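PDB 5B15: metallo-beta-lactamase from Serratia marcescens, which hydrolyses the amide bond of beta-lactam antibiotics, probably including carbapenems, at a zinc-dependent active site of the B3 subclass. Local coordinates for residues L69-H74 with F172-T177. Numbering follows the deposited sequence. Where two conformers were deposited one is given.
Sequences LSTHSH and FADSLT. With ZN (zinc ion), chain B; NA (sodium ion), chain E; DQM ((2~{S},3~{R},4~{S})-2-[(2~{S},3~{R})-1,3-bis(oxidanyl)-1-oxidanylidene-butan-2-yl]-3-methyl-4-[(3~{S},5~{S})-5-[(sulfamoylamino)methyl]pyrrolidin-3-yl]sulfanyl-3,4-dihydro-2~{H}-pyrrole-5-carboxylic acid), chain N.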
loop_
_atom_site.group_PDB
_atom_site.type_symbol
_atom_site.label_atom_id
_atom_site.label_comp_id
_atom_site.label_asym_id
_atom_site.label_seq_id
_atom_site.Cartn_x
_atom_site.Cartn_y
_atom_site.Cartn_z
ATOM N N LEU A 69 1.813 7.325 -4.422
ATOM C CA LEU A 69 0.463 6.851 -4.129
ATOM C C LEU A 69 0.447 6.311 -2.726
ATOM O O LEU A 69 1.321 5.522 -2.371
ATOM C CB LEU A 69 0.051 5.730 -5.117
ATOM C CG LEU A 69 0.278 6.066 -6.598
ATOM C CD1 LEU A 69 -0.229 4.932 -7.471
ATOM C CD2 LEU A 69 -0.318 7.409 -7.015
ATOM N N SER A 70 -0.507 6.732 -1.917
ATOM C CA SER A 70 -0.673 6.272 -0.549
ATOM C C SER A 70 -1.765 5.228 -0.424
ATOM O O SER A 70 -2.895 5.487 -0.873
ATOM C CB SER A 70 -1.007 7.477 0.368
ATOM O OG SER A 70 -1.280 7.065 1.690
ATOM N N THR A 71 -1.470 4.103 0.221
ATOM C CA THR A 71 -2.512 3.171 0.634
ATOM C C THR A 71 -3.315 3.785 1.768
ATOM O O THR A 71 -4.522 4.074 1.626
ATOM C CB THR A 71 -1.916 1.799 1.053
ATOM O OG1 THR A 71 -0.910 2.000 2.041
ATOM C CG2 THR A 71 -1.396 1.028 -0.144
ATOM N N HIS A 72 -2.668 3.974 2.898
ATOM C CA HIS A 72 -3.347 4.673 3.996
ATOM C C HIS A 72 -2.374 5.380 4.921
ATOM O O HIS A 72 -1.161 5.154 4.921
ATOM C CB HIS A 72 -4.277 3.702 4.747
ATOM C CG HIS A 72 -3.582 2.769 5.678
ATOM N ND1 HIS A 72 -3.183 1.511 5.298
ATOM C CD2 HIS A 72 -3.142 2.933 6.955
ATOM C CE1 HIS A 72 -2.611 0.908 6.328
ATOM N NE2 HIS A 72 -2.586 1.740 7.351
ATOM N N SER A 73 -2.958 6.238 5.752
ATOM C CA SER A 73 -2.246 7.328 6.439
ATOM C C SER A 73 -1.890 6.950 7.870
ATOM O O SER A 73 -2.343 7.598 8.815
ATOM C CB SER A 73 -3.070 8.578 6.343
ATOM O OG SER A 73 -4.409 8.348 6.727
ATOM N N HIS A 74 -1.098 5.877 8.052
ATOM C CA HIS A 74 -0.471 5.562 9.335
ATOM C C HIS A 74 1.041 5.623 9.184
ATOM O O HIS A 74 1.576 5.474 8.069
ATOM C CB HIS A 74 -0.877 4.154 9.812
ATOM C CG HIS A 74 -2.306 4.052 10.222
ATOM N ND1 HIS A 74 -2.984 2.861 10.196
ATOM C CD2 HIS A 74 -3.185 4.977 10.669
ATOM C CE1 HIS A 74 -4.215 3.047 10.646
ATOM N NE2 HIS A 74 -4.362 4.325 10.934
ATOM N N PHE A 172 -1.485 -3.646 -5.406
ATOM C CA PHE A 172 -0.872 -3.214 -4.168
ATOM C C PHE A 172 -2.012 -3.079 -3.170
ATOM O O PHE A 172 -2.812 -2.139 -3.236
ATOM C CB PHE A 172 -0.064 -1.918 -4.354
ATOM C CG PHE A 172 0.891 -1.607 -3.228
ATOM C CD1 PHE A 172 0.418 -1.342 -1.934
ATOM C CD2 PHE A 172 2.251 -1.679 -3.423
ATOM C CE1 PHE A 172 1.301 -1.054 -0.880
ATOM C CE2 PHE A 172 3.125 -1.346 -2.396
ATOM C CZ PHE A 172 2.658 -1.080 -1.127
ATOM N N ALA A 173 -2.139 -4.082 -2.304
ATOM C CA ALA A 173 -3.305 -4.274 -1.469
ATOM C C ALA A 173 -3.151 -3.475 -0.166
ATOM O O ALA A 173 -2.225 -3.729 0.631
ATOM C CB ALA A 173 -3.481 -5.757 -1.146
ATOM N N ASP A 174 -4.043 -2.508 0.051
ATOM C CA ASP A 174 -4.125 -1.829 1.333
ATOM C C ASP A 174 -4.493 -2.800 2.432
ATOM O O ASP A 174 -5.001 -3.894 2.182
ATOM C CB ASP A 174 -5.172 -0.711 1.273
ATOM C CG ASP A 174 -5.065 0.292 2.404
ATOM O OD1 ASP A 174 -4.040 0.339 3.085
ATOM O OD2 ASP A 174 -6.104 0.990 2.604
ATOM N N SER A 175 -4.149 -2.401 3.659
ATOM C CA SER A 175 -4.569 -3.169 4.820
ATOM C C SER A 175 -6.093 -3.178 4.984
ATOM O O SER A 175 -6.729 -2.143 4.871
ATOM C CB SER A 175 -3.887 -2.591 6.042
ATOM O OG SER A 175 -2.483 -2.611 5.831
ATOM N N LEU A 176 -6.634 -4.353 5.331
ATOM C CA LEU A 176 -8.056 -4.584 5.546
ATOM C C LEU A 176 -8.354 -4.996 6.986
ATOM O O LEU A 176 -9.309 -5.698 7.234
ATOM C CB LEU A 176 -8.531 -5.685 4.586
ATOM C CG LEU A 176 -8.300 -5.417 3.110
ATOM C CD1 LEU A 176 -8.796 -6.540 2.231
ATOM C CD2 LEU A 176 -8.833 -4.080 2.649
ATOM N N THR A 177 -7.457 -4.643 7.901
ATOM C CA THR A 177 -7.481 -5.175 9.254
ATOM C C THR A 177 -8.255 -4.342 10.267
ATOM O O THR A 177 -8.034 -3.146 10.414
ATOM C CB THR A 177 -6.047 -5.338 9.783
ATOM O OG1 THR A 177 -5.386 -4.071 9.782
ATOM C CG2 THR A 177 -5.280 -6.332 8.938
HETATM ZN ZN ZN B . -2.437 1.103 9.285
HETATM NA NA NA E . -5.182 6.631 0.256
HETATM O OAX DQM N . 1.075 -0.729 15.133
HETATM C CAJ DQM N . 1.112 -1.529 14.215
HETATM O OAD DQM N . 1.880 -2.574 14.310
HETATM C CAX DQM N . 0.465 -1.224 12.877
HETATM C CAT DQM N . -0.645 -0.170 13.081
HETATM C CAA DQM N . -0.041 1.241 13.038
HETATM O OAI DQM N . -1.716 -0.259 12.121
HETATM C CAY DQM N . 0.115 -2.556 12.193
HETATM C CAU DQM N . -0.878 -3.565 12.820
HETATM C CAB DQM N . -1.665 -3.049 14.020
HETATM N NAN DQM N . -0.392 -2.286 10.834
HETATM C CAS DQM N . -1.357 -3.052 10.568
HETATM C CAR DQM N . -1.957 -3.043 9.240
HETATM O OAE DQM N . -1.603 -2.112 8.400
HETATM O OAH DQM N . -2.790 -3.927 8.939
HETATM C CAZ DQM N . -1.818 -3.982 11.661
HETATM S SAQ DQM N . -1.798 -5.734 11.236
HETATM C CAW DQM N . -0.257 -5.998 10.402
HETATM C CAM DQM N . -0.344 -7.339 9.687
HETATM N NAO DQM N . 0.759 -8.144 10.202
HETATM C CAV DQM N . 1.812 -7.214 10.671
HETATM C CAK DQM N . 1.011 -6.042 11.262
HETATM C CAL DQM N . 2.750 -7.959 11.624
HETATM N NAP DQM N . 2.311 -9.348 11.948
HETATM S SBA DQM N . 2.745 -10.596 10.966
HETATM O OAF DQM N . 2.565 -11.885 11.621
HETATM O OAG DQM N . 1.992 -10.511 9.727
HETATM N NAC DQM N . 4.345 -10.545 10.735
HETATM O O HOH W 1 -3.848 7.557 2.564
HETATM O O HOH W 2 -0.816 0.388 9.728
#
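The imidazole of H72 is gripped at its edges, D174 OD1 at one nitrogen and zinc at the other, while the ring of H150 meets it edge-to-face. H72 ND1 donates to D174 OD1 over 2.6 Å, nearly straight at 160° and only slightly out of the ring plane. OD1 receives it on its syn lone pair, with the carboxylate turned 41° from the ring; a weak hydrogen bond from S175 N reaches the same oxygen. H72 CG sits between its backbone N and carbonyl carbon (chi1 77°), which brings ND1 up to D174 OD1. H72 NE2 and H74 ND1 bind zinc at 2.0 Å each, H150 joins them, and a water also hydrogen-bonded to DQM OAI completes the site. T71 CB lies 3.3 Å from D174 OD1, and T71 CG2 meets F172 CD1 at 3.5 Å, while T71 OG1 is hydrogen-bonded to D41. Past D174, S175 OG, in one of two conformers, donates to OAE at 2.8 Å and T177 OG1 to OAH of the pyrroline carboxylate of DQM, a ring-opened carbapenem. The loop after strand 65-69 thus meets the end of strand 166-173 and the loop following it at the active site. D174 is a second-shell residue: with zinc at NE2, its bond fixes the rotation of H72 and probably makes NE2 a stronger donor to zinc.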